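Local coordinates for leucine rich repeat and phosphatase domain containing protein (Entamoeba histolytica, PDB 3EMU) that probably hydrolyses phosphate esters on phosphorylated proteins, as a hydrolase with a dual-specificity phosphatase catalytic domain, at residues A[107-117]-A[138-148]. Sequence-based numbering, arbitrary orientation.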
ATOM      1  N   ALA A 107       5.129  -0.572  -4.298  1.00 56.77           N
ATOM      2  CA  ALA A 107       4.989  -1.566  -5.346  1.00 56.77           C
ATOM      3  C   ALA A 107       3.885  -1.172  -6.342  1.00 57.71           C
ATOM      4  O   ALA A 107       4.079  -1.219  -7.586  1.00 57.91           O
ATOM      5  CB  ALA A 107       4.712  -2.924  -4.754  1.00 55.70           C
ATOM      6  N   PHE A 108       2.729  -0.772  -5.800  1.00 57.67           N
ATOM      7  CA  PHE A 108       1.630  -0.331  -6.615  1.00 57.23           C
ATOM      8  C   PHE A 108       1.960   0.832  -7.573  1.00 58.37           C
ATOM      9  O   PHE A 108       1.614   0.785  -8.754  1.00 59.72           O
ATOM     10  CB  PHE A 108       0.411   0.031  -5.771  1.00 57.05           C
ATOM     11  CG  PHE A 108      -0.694   0.629  -6.582  1.00 57.38           C
ATOM     12  CD1 PHE A 108      -1.493  -0.194  -7.428  1.00 56.27           C
ATOM     13  CD2 PHE A 108      -0.917   2.005  -6.574  1.00 53.83           C
ATOM     14  CE1 PHE A 108      -2.494   0.343  -8.238  1.00 50.85           C
ATOM     15  CE2 PHE A 108      -1.917   2.547  -7.379  1.00 53.50           C
ATOM     16  CZ  PHE A 108      -2.703   1.710  -8.220  1.00 52.46           C
ATOM     17  N   LEU A 109       2.576   1.895  -7.067  1.00 58.77           N
ATOM     18  CA  LEU A 109       2.921   3.055  -7.883  1.00 58.92           C
ATOM     19  C   LEU A 109       4.061   2.749  -8.873  1.00 59.09           C
ATOM     20  O   LEU A 109       4.091   3.312  -9.970  1.00 59.52           O
ATOM     21  CB  LEU A 109       3.371   4.193  -6.987  1.00 58.90           C
ATOM     22  CG  LEU A 109       2.409   4.842  -5.975  1.00 58.80           C
ATOM     23  CD1 LEU A 109       3.226   5.839  -5.097  1.00 56.20           C
ATOM     24  CD2 LEU A 109       1.248   5.566  -6.644  1.00 54.71           C
ATOM     25  N   MET A 110       5.020   1.915  -8.469  1.00 57.78           N
ATOM     26  CA  MET A 110       5.999   1.431  -9.406  1.00 57.88           C
ATOM     27  C   MET A 110       5.253   0.961 -10.692  1.00 59.66           C
ATOM     28  O   MET A 110       5.567   1.398 -11.802  1.00 60.00           O
ATOM     29  CB  MET A 110       6.865   0.312  -8.790  1.00 57.05           C
ATOM     30  CG  MET A 110       7.863   0.795  -7.663  1.00 51.94           C
ATOM     31  SD  MET A 110       8.636  -0.478  -6.689  1.00 44.43           S
ATOM     32  CE  MET A 110       9.603  -1.388  -7.888  1.00 53.40           C
ATOM     33  N   TYR A 111       4.217   0.138 -10.522  1.00 59.72           N
ATOM     34  CA  TYR A 111       3.507  -0.483 -11.627  1.00 59.88           C
ATOM     35  C   TYR A 111       2.581   0.521 -12.319  1.00 60.65           C
ATOM     36  O   TYR A 111       2.582   0.663 -13.554  1.00 59.42           O
ATOM     37  CB  TYR A 111       2.672  -1.632 -11.058  1.00 59.81           C
ATOM     38  CG  TYR A 111       1.787  -2.360 -12.028  1.00 59.78           C
ATOM     39  CD1 TYR A 111       2.317  -3.294 -12.930  1.00 59.67           C
ATOM     40  CD2 TYR A 111       0.410  -2.137 -12.043  1.00 61.25           C
ATOM     41  CE1 TYR A 111       1.509  -3.964 -13.826  1.00 58.87           C
ATOM     42  CE2 TYR A 111      -0.440  -2.818 -12.950  1.00 60.32           C
ATOM     43  CZ  TYR A 111       0.132  -3.725 -13.847  1.00 61.39           C
ATOM     44  OH  TYR A 111      -0.667  -4.427 -14.723  1.00 60.42           O
ATOM     45  N   TYR A 112       1.793   1.222 -11.498  1.00 60.18           N
ATOM     46  CA  TYR A 112       0.718   2.065 -11.963  1.00 60.59           C
ATOM     47  C   TYR A 112       1.164   3.400 -12.563  1.00 61.75           C
ATOM     48  O   TYR A 112       0.406   4.020 -13.323  1.00 62.20           O
ATOM     49  CB  TYR A 112      -0.195   2.376 -10.799  1.00 60.89           C
ATOM     50  CG  TYR A 112      -1.550   2.889 -11.170  1.00 61.79           C
ATOM     51  CD1 TYR A 112      -2.533   2.007 -11.611  1.00 63.14           C
ATOM     52  CD2 TYR A 112      -1.873   4.236 -11.024  1.00 62.69           C
ATOM     53  CE1 TYR A 112      -3.774   2.438 -11.917  1.00 64.29           C
ATOM     54  CE2 TYR A 112      -3.132   4.697 -11.346  1.00 65.60           C
ATOM     55  CZ  TYR A 112      -4.086   3.770 -11.784  1.00 67.61           C
ATOM     56  OH  TYR A 112      -5.376   4.159 -12.109  1.00 74.32           O
ATOM     57  N   GLN A 113       2.355   3.868 -12.218  1.00 61.32           N
ATOM     58  CA  GLN A 113       2.811   5.142 -12.744  1.00 62.33           C
ATOM     59  C   GLN A 113       4.192   4.980 -13.303  1.00 63.18           C
ATOM     60  O   GLN A 113       4.856   5.958 -13.501  1.00 64.00           O
ATOM     61  CB  GLN A 113       2.815   6.207 -11.637  1.00 62.44           C
ATOM     62  CG  GLN A 113       1.432   6.449 -11.111  1.00 60.78           C
ATOM     63  CD  GLN A 113       1.368   7.595 -10.139  1.00 63.35           C
ATOM     64  OE1 GLN A 113       2.340   7.871  -9.418  1.00 64.18           O
ATOM     65  NE2 GLN A 113       0.224   8.279 -10.099  1.00 58.80           N
ATOM     66  N   ARG A 114       4.620   3.737 -13.540  1.00 64.43           N
ATOM     67  CA  ARG A 114       5.978   3.430 -14.026  1.00 66.20           C
ATOM     68  C   ARG A 114       7.040   4.260 -13.325  1.00 66.52           C
ATOM     69  O   ARG A 114       7.731   5.103 -13.955  1.00 67.31           O
ATOM     70  CB  ARG A 114       6.142   3.571 -15.575  1.00 66.51           C
ATOM     71  CG  ARG A 114       5.568   4.839 -16.203  1.00 68.25           C
ATOM     72  CD  ARG A 114       5.615   4.723 -17.762  1.00 73.79           C
ATOM     73  NE  ARG A 114       6.943   4.351 -18.272  1.00 76.22           N
ATOM     74  CZ  ARG A 114       7.770   5.204 -18.887  1.00 82.10           C
ATOM     75  NH1 ARG A 114       7.405   6.472 -19.095  1.00 82.04           N
ATOM     76  NH2 ARG A 114       8.966   4.797 -19.304  1.00 84.33           N
ATOM     77  N   LEU A 115       7.192   4.012 -12.026  1.00 65.20           N
ATOM     78  CA  LEU A 115       8.245   4.664 -11.295  1.00 63.27           C
ATOM     79  C   LEU A 115       9.287   3.628 -10.959  1.00 62.30           C
ATOM     80  O   LEU A 115       8.997   2.436 -10.745  1.00 62.35           O
ATOM     81  CB  LEU A 115       7.694   5.349 -10.027  1.00 63.66           C
ATOM     82  CG  LEU A 115       6.584   6.366 -10.281  1.00 63.34           C
ATOM     83  CD1 LEU A 115       6.099   6.980  -8.976  1.00 62.69           C
ATOM     84  CD2 LEU A 115       7.069   7.487 -11.235  1.00 60.69           C
ATOM     85  N   SER A 116      10.531   4.061 -10.929  1.00 61.35           N
ATOM     86  CA  SER A 116      11.543   3.230 -10.342  1.00 61.38           C
ATOM     87  C   SER A 116      11.216   3.045  -8.835  1.00 60.27           C
ATOM     88  O   SER A 116      10.380   3.773  -8.276  1.00 59.68           O
ATOM     89  CB  SER A 116      12.910   3.882 -10.525  1.00 60.59           C
ATOM     90  OG  SER A 116      12.888   5.156  -9.934  1.00 62.83           O
ATOM     91  N   PHE A 117      11.878   2.079  -8.212  1.00 60.03           N
ATOM     92  CA  PHE A 117      11.759   1.924  -6.789  1.00 61.24           C
ATOM     93  C   PHE A 117      12.003   3.255  -6.038  1.00 61.29           C
ATOM     94  O   PHE A 117      11.144   3.708  -5.274  1.00 61.12           O
ATOM     95  CB  PHE A 117      12.637   0.786  -6.212  1.00 60.88           C
ATOM     96  CG  PHE A 117      12.908   0.987  -4.748  1.00 61.68           C
ATOM     97  CD1 PHE A 117      11.875   0.801  -3.816  1.00 59.35           C
ATOM     98  CD2 PHE A 117      14.149   1.489  -4.315  1.00 57.92           C
ATOM     99  CE1 PHE A 117      12.077   1.070  -2.457  1.00 60.98           C
ATOM    100  CE2 PHE A 117      14.362   1.768  -2.976  1.00 58.93           C
ATOM    101  CZ  PHE A 117      13.324   1.566  -2.034  1.00 60.93           C
ATOM    102  N   ILE A 138      12.653  -3.520   1.453  1.00 60.53           N
ATOM    103  CA  ILE A 138      13.235  -2.679   0.406  1.00 61.02           C
ATOM    104  C   ILE A 138      13.844  -3.598  -0.687  1.00 61.75           C
ATOM    105  O   ILE A 138      13.628  -3.403  -1.902  1.00 61.61           O
ATOM    106  CB  ILE A 138      14.355  -1.752   0.950  1.00 61.25           C
ATOM    107  CG1 ILE A 138      13.811  -0.657   1.897  1.00 61.14           C
ATOM    108  CG2 ILE A 138      15.124  -1.093  -0.204  1.00 58.84           C
ATOM    109  CD1 ILE A 138      12.694   0.147   1.372  1.00 59.71           C
ATOM    110  N   LEU A 139      14.569  -4.612  -0.221  1.00 60.79           N
ATOM    111  CA  LEU A 139      15.172  -5.598  -1.073  1.00 62.35           C
ATOM    112  C   LEU A 139      14.132  -6.327  -1.950  1.00 62.31           C
ATOM    113  O   LEU A 139      14.334  -6.480  -3.163  1.00 62.99           O
ATOM    114  CB  LEU A 139      15.874  -6.592  -0.182  1.00 63.19           C
ATOM    115  CG  LEU A 139      17.124  -7.298  -0.638  1.00 67.20           C
ATOM    116  CD1 LEU A 139      18.123  -6.302  -1.221  1.00 69.26           C
ATOM    117  CD2 LEU A 139      17.700  -8.038   0.599  1.00 69.62           C
ATOM    118  N   GLN A 140      13.033  -6.780  -1.342  1.00 61.13           N
ATOM    119  CA  GLN A 140      11.921  -7.371  -2.105  1.00 61.26           C
ATOM    120  C   GLN A 140      11.285  -6.407  -3.114  1.00 60.33           C
ATOM    121  O   GLN A 140      10.767  -6.825  -4.154  1.00 58.87           O
ATOM    122  CB  GLN A 140      10.838  -7.912  -1.164  1.00 60.29           C
ATOM    123  CG  GLN A 140      11.307  -9.101  -0.334  1.00 62.89           C
ATOM    124  CD  GLN A 140      10.213  -9.674   0.600  1.00 62.92           C
ATOM    125  OE1 GLN A 140       9.172 -10.162   0.121  1.00 60.78           O
ATOM    126  NE2 GLN A 140      10.470  -9.651   1.922  1.00 60.00           N
ATOM    127  N   LEU A 141      11.292  -5.116  -2.789  1.00 59.85           N
ATOM    128  CA  LEU A 141      10.764  -4.125  -3.726  1.00 60.08           C
ATOM    129  C   LEU A 141      11.701  -4.006  -4.933  1.00 60.54           C
ATOM    130  O   LEU A 141      11.256  -3.837  -6.054  1.00 59.00           O
ATOM    131  CB  LEU A 141      10.560  -2.771  -3.046  1.00 59.55           C
ATOM    132  CG  LEU A 141       9.311  -2.689  -2.126  1.00 60.76           C
ATOM    133  CD1 LEU A 141       9.279  -1.339  -1.404  1.00 55.80           C
ATOM    134  CD2 LEU A 141       7.974  -2.952  -2.892  1.00 54.00           C
ATOM    135  N   LYS A 142      13.003  -4.123  -4.667  1.00 61.40           N
ATOM    136  CA  LYS A 142      13.987  -4.103  -5.734  1.00 62.36           C
ATOM    137  C   LYS A 142      13.866  -5.339  -6.628  1.00 61.85           C
ATOM    138  O   LYS A 142      14.128  -5.260  -7.804  1.00 61.57           O
ATOM    139  CB  LYS A 142      15.411  -3.929  -5.168  1.00 61.78           C
ATOM    140  CG  LYS A 142      15.673  -2.492  -4.823  1.00 62.72           C
ATOM    141  CD  LYS A 142      16.974  -2.322  -4.056  1.00 66.39           C
ATOM    142  CE  LYS A 142      17.153  -0.861  -3.564  1.00 65.39           C
ATOM    143  NZ  LYS A 142      18.319  -0.747  -2.611  1.00 67.46           N
ATOM    144  N   LEU A 143      13.490  -6.471  -6.041  1.00 62.11           N
ATOM    145  CA  LEU A 143      13.232  -7.673  -6.798  1.00 62.40           C
ATOM    146  C   LEU A 143      12.051  -7.457  -7.701  1.00 61.85           C
ATOM    147  O   LEU A 143      12.057  -7.877  -8.844  1.00 62.51           O
ATOM    148  CB  LEU A 143      12.889  -8.822  -5.879  1.00 62.70           C
ATOM    149  CG  LEU A 143      13.758 -10.066  -6.019  1.00 68.18           C
ATOM    150  CD1 LEU A 143      14.998  -9.852  -5.150  1.00 72.57           C
ATOM    151  CD2 LEU A 143      13.042 -11.332  -5.539  1.00 71.57           C
ATOM    152  N   PHE A 144      11.024  -6.814  -7.177  1.00 60.67           N
ATOM    153  CA  PHE A 144       9.891  -6.479  -8.013  1.00 60.42           C
ATOM    154  C   PHE A 144      10.284  -5.537  -9.173  1.00 60.85           C
ATOM    155  O   PHE A 144       9.796  -5.700 -10.279  1.00 60.49           O
ATOM    156  CB  PHE A 144       8.780  -5.853  -7.165  1.00 58.95           C
ATOM    157  CG  PHE A 144       7.534  -5.489  -7.942  1.00 55.84           C
ATOM    158  CD1 PHE A 144       6.886  -6.426  -8.728  1.00 53.55           C
ATOM    159  CD2 PHE A 144       7.000  -4.210  -7.848  1.00 53.39           C
ATOM    160  CE1 PHE A 144       5.723  -6.088  -9.433  1.00 53.16           C
ATOM    161  CE2 PHE A 144       5.838  -3.839  -8.540  1.00 53.48           C
ATOM    162  CZ  PHE A 144       5.193  -4.780  -9.336  1.00 53.26           C
ATOM    163  N   GLU A 145      11.124  -4.539  -8.892  1.00 61.41           N
ATOM    164  CA  GLU A 145      11.616  -3.605  -9.890  1.00 62.63           C
ATOM    165  C   GLU A 145      12.207  -4.416 -11.088  1.00 63.68           C
ATOM    166  O   GLU A 145      11.808  -4.204 -12.244  1.00 63.21           O
ATOM    167  CB  GLU A 145      12.687  -2.724  -9.263  1.00 62.30           C
ATOM    168  CG  GLU A 145      13.181  -1.563 -10.129  1.00 63.94           C
ATOM    169  CD  GLU A 145      14.206  -0.697  -9.407  1.00 63.94           C
ATOM    170  OE1 GLU A 145      15.145  -1.226  -8.760  1.00 67.56           O
ATOM    171  OE2 GLU A 145      14.068   0.524  -9.461  1.00 65.01           O
ATOM    172  N   LYS A 146      13.095  -5.365 -10.779  1.00 63.62           N
ATOM    173  CA  LYS A 146      13.708  -6.206 -11.793  1.00 65.22           C
ATOM    174  C   LYS A 146      12.676  -7.018 -12.556  1.00 64.95           C
ATOM    175  O   LYS A 146      12.790  -7.174 -13.777  1.00 64.53           O
ATOM    176  CB  LYS A 146      14.686  -7.178 -11.180  1.00 65.62           C
ATOM    177  CG  LYS A 146      16.059  -6.656 -10.996  1.00 71.56           C
ATOM    178  CD  LYS A 146      16.919  -6.957 -12.218  1.00 79.31           C
ATOM    179  CE  LYS A 146      18.038  -5.891 -12.337  1.00 82.90           C
ATOM    180  NZ  LYS A 146      18.440  -5.736 -13.764  1.00 81.89           N
ATOM    181  N   LYS A 147      11.696  -7.568 -11.834  1.00 64.92           N
ATOM    182  CA  LYS A 147      10.659  -8.415 -12.463  1.00 64.15           C
ATOM    183  C   LYS A 147       9.862  -7.622 -13.492  1.00 64.22           C
ATOM    184  O   LYS A 147       9.559  -8.106 -14.572  1.00 63.50           O
ATOM    185  CB  LYS A 147       9.726  -9.021 -11.426  1.00 63.39           C
ATOM    186  CG  LYS A 147       8.527  -9.743 -12.034  1.00 62.01           C
ATOM    187  CD  LYS A 147       8.990 -11.128 -12.463  1.00 60.67           C
ATOM    188  CE  LYS A 147       7.903 -11.942 -13.174  1.00 64.47           C
ATOM    189  NZ  LYS A 147       8.440 -13.352 -13.497  1.00 67.09           N
ATOM    190  N   LEU A 148       9.542  -6.387 -13.142  1.00 65.15           N
ATOM    191  CA  LEU A 148       8.792  -5.519 -13.995  1.00 65.96           C
ATOM    192  C   LEU A 148       9.629  -5.177 -15.250  1.00 67.34           C
ATOM    193  O   LEU A 148       9.116  -5.112 -16.365  1.00 67.26           O
ATOM    194  CB  LEU A 148       8.426  -4.238 -13.238  1.00 65.34           C
ATOM    195  CG  LEU A 148       7.173  -4.223 -12.321  1.00 67.52           C
ATOM    196  CD1 LEU A 148       6.735  -2.831 -11.969  1.00 66.29           C
ATOM    197  CD2 LEU A 148       6.013  -4.946 -12.938  1.00 67.73           C
TER
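The ring of Phe-144 presents its edge to helix 100-112: near the ring plane lie the carbonyl oxygen of Ala-107, 3.3 Å from Phe-144 CE2, and Tyr-111 CB beside Phe-144 CZ. This is helix-helix packing in the C-terminal helical part of the dual-specificity phosphatase fold. Leu-148 CG, from the same helix as Phe-144, lies over one face of the Phe-144 ring, nearer its edge than its centre. Tyr-111 is also met at its edge, where Leu-148 CD2 comes to 4.0 Å from Tyr-111 CD1 with the two side chains about perpendicular. Around the Phe-117 ring the neighbours, Ile-138 CG2, Leu-141 CD1 and Lys-142 CE, approach obliquely.

The helical pieces 107-112 and 138-148 run nearly parallel, crossing at -17° with their axes 10.6 Å apart at closest approach. Phe-117, which opens the next helix, is a knob in the hole formed by Ile-138, Leu-141, Lys-142 and Glu-145. With CG anti to the backbone N, the ring extends toward helix 135-151 and Phe-117 CZ lies 3.7 Å from Ile-138 CG2. Leu-141 divides its methyls between helix 117-127 (CD1 against Phe-117 CE1) and helix 100-112 (CD2 against Ala-107 CB), while its side chain also touches Ala-103 and Ile-106.

Met-110 bends at chi3 (63°), and this turn brings Met-110 CE 3.5 Å from the carbonyl oxygen of Leu-141 and against Glu-145 CB; Ala-120 of helix 117-127 touches the same side chain.

One polar bond joins the segments. Ser-116 is the N-cap residue of helix 117-127, and the carboxylate of Glu-145 accepts a backbone N-H in that first turn, an arrangement that would probably stabilise its negative charge. Phe-117 N donates to Glu-145 OE2 over 3.0 Å, nearly straight at 162°, reaching the oxygen from above the carboxylate plane.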